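Local coordinates for polyphosphate kinase (Porphyromonas gingivalis, PDB 2O8R), which probably catalyses the reversible transfer of the terminal phosphate of ATP onto a growing polyphosphate chain, as a member of the polyphosphate kinase 1 family, at residues S19-E22 against R23-M26; L49-F52 against Y53-V57; R167-E170 against K171-E175. The protein carries 3 engineered substitutions. All coordinates share one frame; numbering follows the deposited sequence.

Contact 1 of 3, residues S19-E22 against R23-M26; sequences SFNE and RVLM
F20 and V24, one turn apart on helix 13-29, make the main apolar contact between 19-22 and 23-26. V24 lays its CG2 methyl over one face of the F20 ring, a CH-pi contact in which the carbon stands 4.3 Å from the centroid and 24° off the ring normal, displaced toward the rim on the CE1 side. V24 CG2 lies anti to its carbonyl carbon, with CG1 opposite the backbone N (chi1 178°), and this rotation turns CG2 back to the preceding turn. V24 CG2 also borders the side-chain amide of N21, 3.7 Å from N21 OD1. Farther along, the selenomethionine M26 runs obliquely across E22, and its CE methyl approaches E22 OE1 at 3.6 Å and E22 CG at 4.0 Å.

The backbone bonds are the i to i+4 set of an alpha-helix: R23 N to S19 O, V24 N to F20 O, L25 N to N21 O and M26 N to E22 O, of which L25 N to N21 O is the straightest at 170°. This helix belongs to the N-terminal domain of the kinase, with V24 and L25 packing on helix 35-63 and L25 also on helix 83-112.

Polar side-chain ends find their partners beyond the segments. N21 OD1 accepts from N48 ND2, a predicted ATP-binding residue, while N21 ND2 donates to F45 O. E22 OE2 forms a salt bridge with R93, S19 OG is bonded to L663 O, and R23 NH2 meets both E27 and K655 O.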
# COMPACT_ATOMS: atom_id res chain seq x y z
N SER A 19 -27.97 -2.95 17.56
CA SER A 19 -27.73 -3.13 18.98
C SER A 19 -26.23 -3.28 19.26
O SER A 19 -25.71 -2.74 20.24
CB SER A 19 -28.48 -4.37 19.47
OG SER A 19 -28.37 -4.51 20.86
N PHE A 20 -25.56 -4.02 18.38
CA PHE A 20 -24.12 -4.23 18.47
C PHE A 20 -23.38 -2.91 18.29
O PHE A 20 -22.48 -2.59 19.06
CB PHE A 20 -23.69 -5.28 17.44
CG PHE A 20 -22.27 -5.16 16.99
CD1 PHE A 20 -21.22 -5.47 17.86
CD2 PHE A 20 -21.98 -4.78 15.68
CE1 PHE A 20 -19.90 -5.37 17.44
CE2 PHE A 20 -20.66 -4.67 15.25
CZ PHE A 20 -19.62 -4.97 16.13
N ASN A 21 -23.79 -2.12 17.31
CA ASN A 21 -23.11 -0.86 17.09
C ASN A 21 -23.40 0.15 18.20
O ASN A 21 -22.56 1.00 18.49
CB ASN A 21 -23.35 -0.29 15.70
CG ASN A 21 -22.06 0.19 15.04
OD1 ASN A 21 -20.97 -0.33 15.31
ND2 ASN A 21 -22.18 1.18 14.17
N GLU A 22 -24.57 0.03 18.83
CA GLU A 22 -24.85 0.77 20.06
C GLU A 22 -23.81 0.47 21.15
O GLU A 22 -23.30 1.38 21.81
CB GLU A 22 -26.25 0.45 20.57
CG GLU A 22 -26.57 0.96 21.97
CD GLU A 22 -27.63 2.07 22.00
OE1 GLU A 22 -28.08 2.40 23.12
OE2 GLU A 22 -28.01 2.61 20.93
N ARG A 23 -23.46 -0.81 21.32
CA ARG A 23 -22.46 -1.20 22.31
C ARG A 23 -21.05 -0.67 21.96
O ARG A 23 -20.24 -0.41 22.86
CB ARG A 23 -22.46 -2.71 22.47
CG ARG A 23 -21.35 -3.25 23.35
CD ARG A 23 -21.49 -2.76 24.78
NE ARG A 23 -20.38 -3.22 25.59
CZ ARG A 23 -19.33 -2.47 25.93
NH1 ARG A 23 -19.26 -1.22 25.50
NH2 ARG A 23 -18.36 -2.97 26.69
N VAL A 24 -20.77 -0.52 20.67
CA VAL A 24 -19.51 0.08 20.22
C VAL A 24 -19.50 1.57 20.59
O VAL A 24 -18.53 2.07 21.16
CB VAL A 24 -19.29 -0.11 18.69
CG1 VAL A 24 -18.01 0.55 18.25
CG2 VAL A 24 -19.24 -1.59 18.36
N LEU A 25 -20.61 2.25 20.30
CA LEU A 25 -20.81 3.63 20.73
C LEU A 25 -20.66 3.79 22.24
O LEU A 25 -20.18 4.82 22.71
CB LEU A 25 -22.18 4.14 20.27
CG LEU A 25 -22.44 5.64 20.37
CD1 LEU A 25 -21.22 6.45 20.00
CD2 LEU A 25 -23.60 6.03 19.49
N MSE A 26 -21.07 2.78 23.00
CA MSE A 26 -20.93 2.83 24.45
C MSE A 26 -19.48 2.81 24.94
O MSE A 26 -19.17 3.51 25.91
CB MSE A 26 -21.73 1.72 25.10
CG MSE A 26 -23.20 2.03 25.16
SE MSE A 26 -24.30 0.45 25.40
CE MSE A 26 -25.96 1.39 25.88

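Contact 2 of 3, residues L49-F52 against Y53-V57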
# COMPACT_ATOMS: atom_id res chain seq x y z
N LEU A 49 -21.05 1.54 10.55
CA LEU A 49 -22.31 2.06 10.04
C LEU A 49 -22.18 2.40 8.55
O LEU A 49 -23.17 2.45 7.82
CB LEU A 49 -22.74 3.27 10.84
CG LEU A 49 -24.14 3.81 10.55
CD1 LEU A 49 -25.17 2.71 10.72
CD2 LEU A 49 -24.47 5.00 11.44
N GLU A 50 -20.96 2.61 8.11
CA GLU A 50 -20.72 2.85 6.70
C GLU A 50 -20.91 1.55 5.93
O GLU A 50 -21.56 1.53 4.89
CB GLU A 50 -19.32 3.42 6.49
CG GLU A 50 -18.97 3.75 5.04
CD GLU A 50 -19.78 4.90 4.47
OE1 GLU A 50 -19.90 5.96 5.13
OE2 GLU A 50 -20.29 4.74 3.35
N GLU A 51 -20.37 0.47 6.48
CA GLU A 51 -20.46 -0.87 5.90
C GLU A 51 -21.91 -1.36 5.87
O GLU A 51 -22.39 -1.85 4.85
CB GLU A 51 -19.56 -1.83 6.69
CG GLU A 51 -19.56 -3.28 6.21
CD GLU A 51 -18.72 -3.50 4.96
OE1 GLU A 51 -17.87 -2.64 4.63
OE2 GLU A 51 -18.90 -4.56 4.31
N PHE A 52 -22.59 -1.22 7.00
CA PHE A 52 -24.01 -1.51 7.14
C PHE A 52 -24.81 -0.79 6.07
O PHE A 52 -25.65 -1.40 5.41
CB PHE A 52 -24.49 -1.06 8.51
CG PHE A 52 -25.90 -1.47 8.84
CD1 PHE A 52 -26.19 -2.79 9.20
CD2 PHE A 52 -26.93 -0.53 8.85
CE1 PHE A 52 -27.49 -3.16 9.55
CE2 PHE A 52 -28.23 -0.90 9.20
CZ PHE A 52 -28.51 -2.21 9.55
N TYR A 53 -24.57 0.50 5.89
CA TYR A 53 -25.29 1.23 4.86
C TYR A 53 -25.02 0.68 3.45
O TYR A 53 -25.97 0.40 2.72
CB TYR A 53 -25.04 2.74 4.96
CG TYR A 53 -26.11 3.46 5.74
CD1 TYR A 53 -26.07 3.51 7.13
CD2 TYR A 53 -27.17 4.08 5.09
CE1 TYR A 53 -27.06 4.17 7.86
CE2 TYR A 53 -28.17 4.74 5.81
CZ TYR A 53 -28.10 4.78 7.19
OH TYR A 53 -29.08 5.42 7.90
N THR A 54 -23.76 0.45 3.09
CA THR A 54 -23.46 0.09 1.69
C THR A 54 -23.86 -1.32 1.27
O THR A 54 -24.00 -1.58 0.07
CB THR A 54 -22.00 0.36 1.26
OG1 THR A 54 -21.15 -0.71 1.69
CG2 THR A 54 -21.49 1.69 1.79
N VAL A 55 -24.04 -2.23 2.23
CA VAL A 55 -24.46 -3.60 1.88
C VAL A 55 -25.87 -3.96 2.37
O VAL A 55 -26.62 -4.69 1.70
CB VAL A 55 -23.42 -4.69 2.31
CG1 VAL A 55 -22.08 -4.06 2.71
CG2 VAL A 55 -23.95 -5.56 3.43
N ARG A 56 -26.25 -3.44 3.53
CA ARG A 56 -27.44 -3.90 4.19
C ARG A 56 -28.63 -2.97 3.91
O ARG A 56 -29.70 -3.44 3.54
CB ARG A 56 -27.16 -4.05 5.68
CG ARG A 56 -28.10 -4.91 6.43
CD ARG A 56 -28.01 -6.38 6.04
NE ARG A 56 -29.29 -7.00 6.37
CZ ARG A 56 -29.76 -8.12 5.86
NH1 ARG A 56 -29.05 -8.81 4.96
NH2 ARG A 56 -30.95 -8.57 6.24
N VAL A 57 -28.42 -1.66 4.06
CA VAL A 57 -29.47 -0.68 3.76
C VAL A 57 -29.74 -0.68 2.26
O VAL A 57 -30.89 -0.61 1.82
CB VAL A 57 -29.11 0.74 4.30
CG1 VAL A 57 -29.80 1.84 3.49
CG2 VAL A 57 -29.50 0.86 5.76
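The F52 ring takes R56 across one face: R56 CB stands over it, 4.2 Å from the centroid and 23° off the normal, in a CH-pi contact, and R56 CG follows at 3.6 Å from F52 CE1. Because the R56 chain bends at chi2 (68°), its guanidinium leads away from F52, the two planes standing 47° apart, and R56 NE forms a salt bridge with D14 of helix 13-29. V57 meets F52 at about a right angle, with V57 CG2 4.1 Å from F52 CE2, and that methyl also lies over a face of the Y53 ring.

L49 and Y53 run side by side in the same direction, L49 CD1 against Y53 CE1 at 3.7 Å, while L49 O sits at the edge of the Y53 ring, in its plane. On the side facing the middle domain, E50 and T54 pass at an angle, bringing E50 OE2 to 3.6 Å from T54 CG2. The carboxylate of E50 has stronger partners in K233 and R268, and R268 makes a cation-pi contact with Y53 as well.

Helix 35-63 of the N-terminal domain widens here. F52 O accepts both R56 N at 2.8 Å and V57 N at 3.1 Å, the second bond spanning five residues in a pi-type turn. Chemically, the helix divides into an apolar side, where L49, F52, Y53 and V57 touch helix 83-112, and charged flanks tied to helix 13-29 and the middle domain; sharing between two donors leaves F52 O well satisfied within the widened turn.

Contact 3 of 3, residues R167-E170 against K171-E175; sequences RLKE and KETDE
K169 reaches across the mouth of the loop 171-175 and makes the more closely packed part of the contact. Its CG lies anti to the backbone N (chi1 -159°) and the chain runs on with a bend at chi3. K169 CE thereby lies against two backbone carbonyl oxygens, E172 O and D174 O, both on one side of it and each 3.4 Å away, while the ammonium lies alongside T173, K169 NZ being 3.5 Å from T173 OG1. The carboxylate of E175 is farther off, with K169 NZ 5.7 Å from E175 OE1, a separation at which any attraction would be only a general electrostatic one.

The looser side is acidic and largely solvent-facing. E170 and E172 lie side by side, their carboxylate planes 58° apart, with E170 OE2 and E172 OE2 3.2 Å from each other. Two carboxylates this near would probably be unfavourable if both are charged. A weak, long ion pair links E170 to K152 of the second subunit.

The loop closes a beta-hairpin of strands 163-169 and 178-183 in the mixed sheet of the middle domain. At its base L168 pairs through its backbone with S178, and K169 with E225 of strand 225-235 on the opposite flank.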
# COMPACT_ATOMS: atom_id res chain seq x y z
N ARG A 167 -23.03 28.30 -0.46
CA ARG A 167 -24.04 29.21 -0.99
C ARG A 167 -23.43 30.58 -1.27
O ARG A 167 -22.77 31.15 -0.40
CB ARG A 167 -25.19 29.36 0.00
CG ARG A 167 -26.22 30.38 -0.39
CD ARG A 167 -27.48 30.21 0.42
NE ARG A 167 -27.37 30.78 1.75
CZ ARG A 167 -28.31 30.66 2.69
NH1 ARG A 167 -29.42 29.99 2.43
NH2 ARG A 167 -28.13 31.21 3.88
N LEU A 168 -23.66 31.10 -2.47
CA LEU A 168 -23.07 32.38 -2.87
C LEU A 168 -24.08 33.45 -3.31
O LEU A 168 -25.03 33.15 -4.04
CB LEU A 168 -22.07 32.13 -3.99
CG LEU A 168 -20.96 31.13 -3.68
CD1 LEU A 168 -20.44 30.50 -4.97
CD2 LEU A 168 -19.84 31.79 -2.89
N LYS A 169 -23.85 34.69 -2.88
CA LYS A 169 -24.57 35.85 -3.40
C LYS A 169 -23.57 36.81 -4.03
O LYS A 169 -22.54 37.10 -3.43
CB LYS A 169 -25.36 36.54 -2.30
CG LYS A 169 -26.50 37.40 -2.80
CD LYS A 169 -26.89 38.42 -1.74
CE LYS A 169 -27.41 39.69 -2.37
NZ LYS A 169 -27.16 40.88 -1.50
N GLU A 170 -23.89 37.30 -5.22
CA GLU A 170 -22.90 37.92 -6.11
C GLU A 170 -22.66 39.41 -5.86
O GLU A 170 -22.37 39.82 -4.74
CB GLU A 170 -23.32 37.68 -7.55
CG GLU A 170 -22.19 37.47 -8.52
CD GLU A 170 -22.69 37.02 -9.87
OE1 GLU A 170 -21.95 37.21 -10.86
OE2 GLU A 170 -23.82 36.49 -9.94
N LYS A 171 -22.75 40.22 -6.92
CA LYS A 171 -22.64 41.67 -6.82
C LYS A 171 -24.01 42.30 -6.60
O LYS A 171 -24.18 43.17 -5.74
CB LYS A 171 -22.00 42.26 -8.09
CG LYS A 171 -22.19 43.77 -8.27
CD LYS A 171 -21.43 44.58 -7.21
CE LYS A 171 -22.07 45.93 -6.97
NZ LYS A 171 -21.58 46.52 -5.70
N GLU A 172 -24.98 41.84 -7.39
CA GLU A 172 -26.36 42.31 -7.31
C GLU A 172 -27.06 41.85 -6.03
O GLU A 172 -26.96 40.68 -5.64
CB GLU A 172 -27.16 41.87 -8.55
CG GLU A 172 -26.90 40.44 -9.02
CD GLU A 172 -25.70 40.32 -9.96
OE1 GLU A 172 -25.03 41.34 -10.23
OE2 GLU A 172 -25.43 39.19 -10.43
N THR A 173 -27.77 42.78 -5.40
CA THR A 173 -28.46 42.53 -4.13
C THR A 173 -29.67 41.62 -4.28
O THR A 173 -30.40 41.37 -3.31
CB THR A 173 -28.85 43.84 -3.40
OG1 THR A 173 -29.39 43.52 -2.11
CG2 THR A 173 -29.88 44.63 -4.21
N ASP A 174 -29.88 41.15 -5.51
CA ASP A 174 -30.89 40.16 -5.84
C ASP A 174 -30.77 38.92 -4.95
O ASP A 174 -29.66 38.47 -4.64
CB ASP A 174 -30.77 39.77 -7.32
CG ASP A 174 -31.91 38.89 -7.79
OD1 ASP A 174 -31.65 38.00 -8.63
OD2 ASP A 174 -33.05 39.09 -7.33
N GLU A 175 -31.92 38.39 -4.54
CA GLU A 175 -32.00 37.28 -3.58
C GLU A 175 -31.47 35.96 -4.15
O GLU A 175 -31.01 35.11 -3.39
CB GLU A 175 -33.43 37.08 -3.09
CG GLU A 175 -34.04 38.31 -2.42
CD GLU A 175 -33.12 38.92 -1.38
OE1 GLU A 175 -32.78 40.12 -1.51
OE2 GLU A 175 -32.72 38.20 -0.44

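How the contacts relate
Contacts 1 and 2 belong to successive helices of the N-terminal domain and touch each other, N21 ND2 lying 3.8 Å from L49 N, with centres 15 Å apart. The first is mostly buried and the second partly so, and both use a methyl or methylene over a phenylalanine face, with regular alpha bonding in contact 1 but a pi-type turn in contact 2; W17 meets both rings, edge-to-face with F20 and stacked with F52. Contact 3 stands apart in the middle domain, its nearest atoms about 23 Å from contact 2 and 30 Å from contact 1. It is a surface loop at the end of strand 163-169, where charged side chains and backbone carbonyls replace aromatic packing and helical bonding.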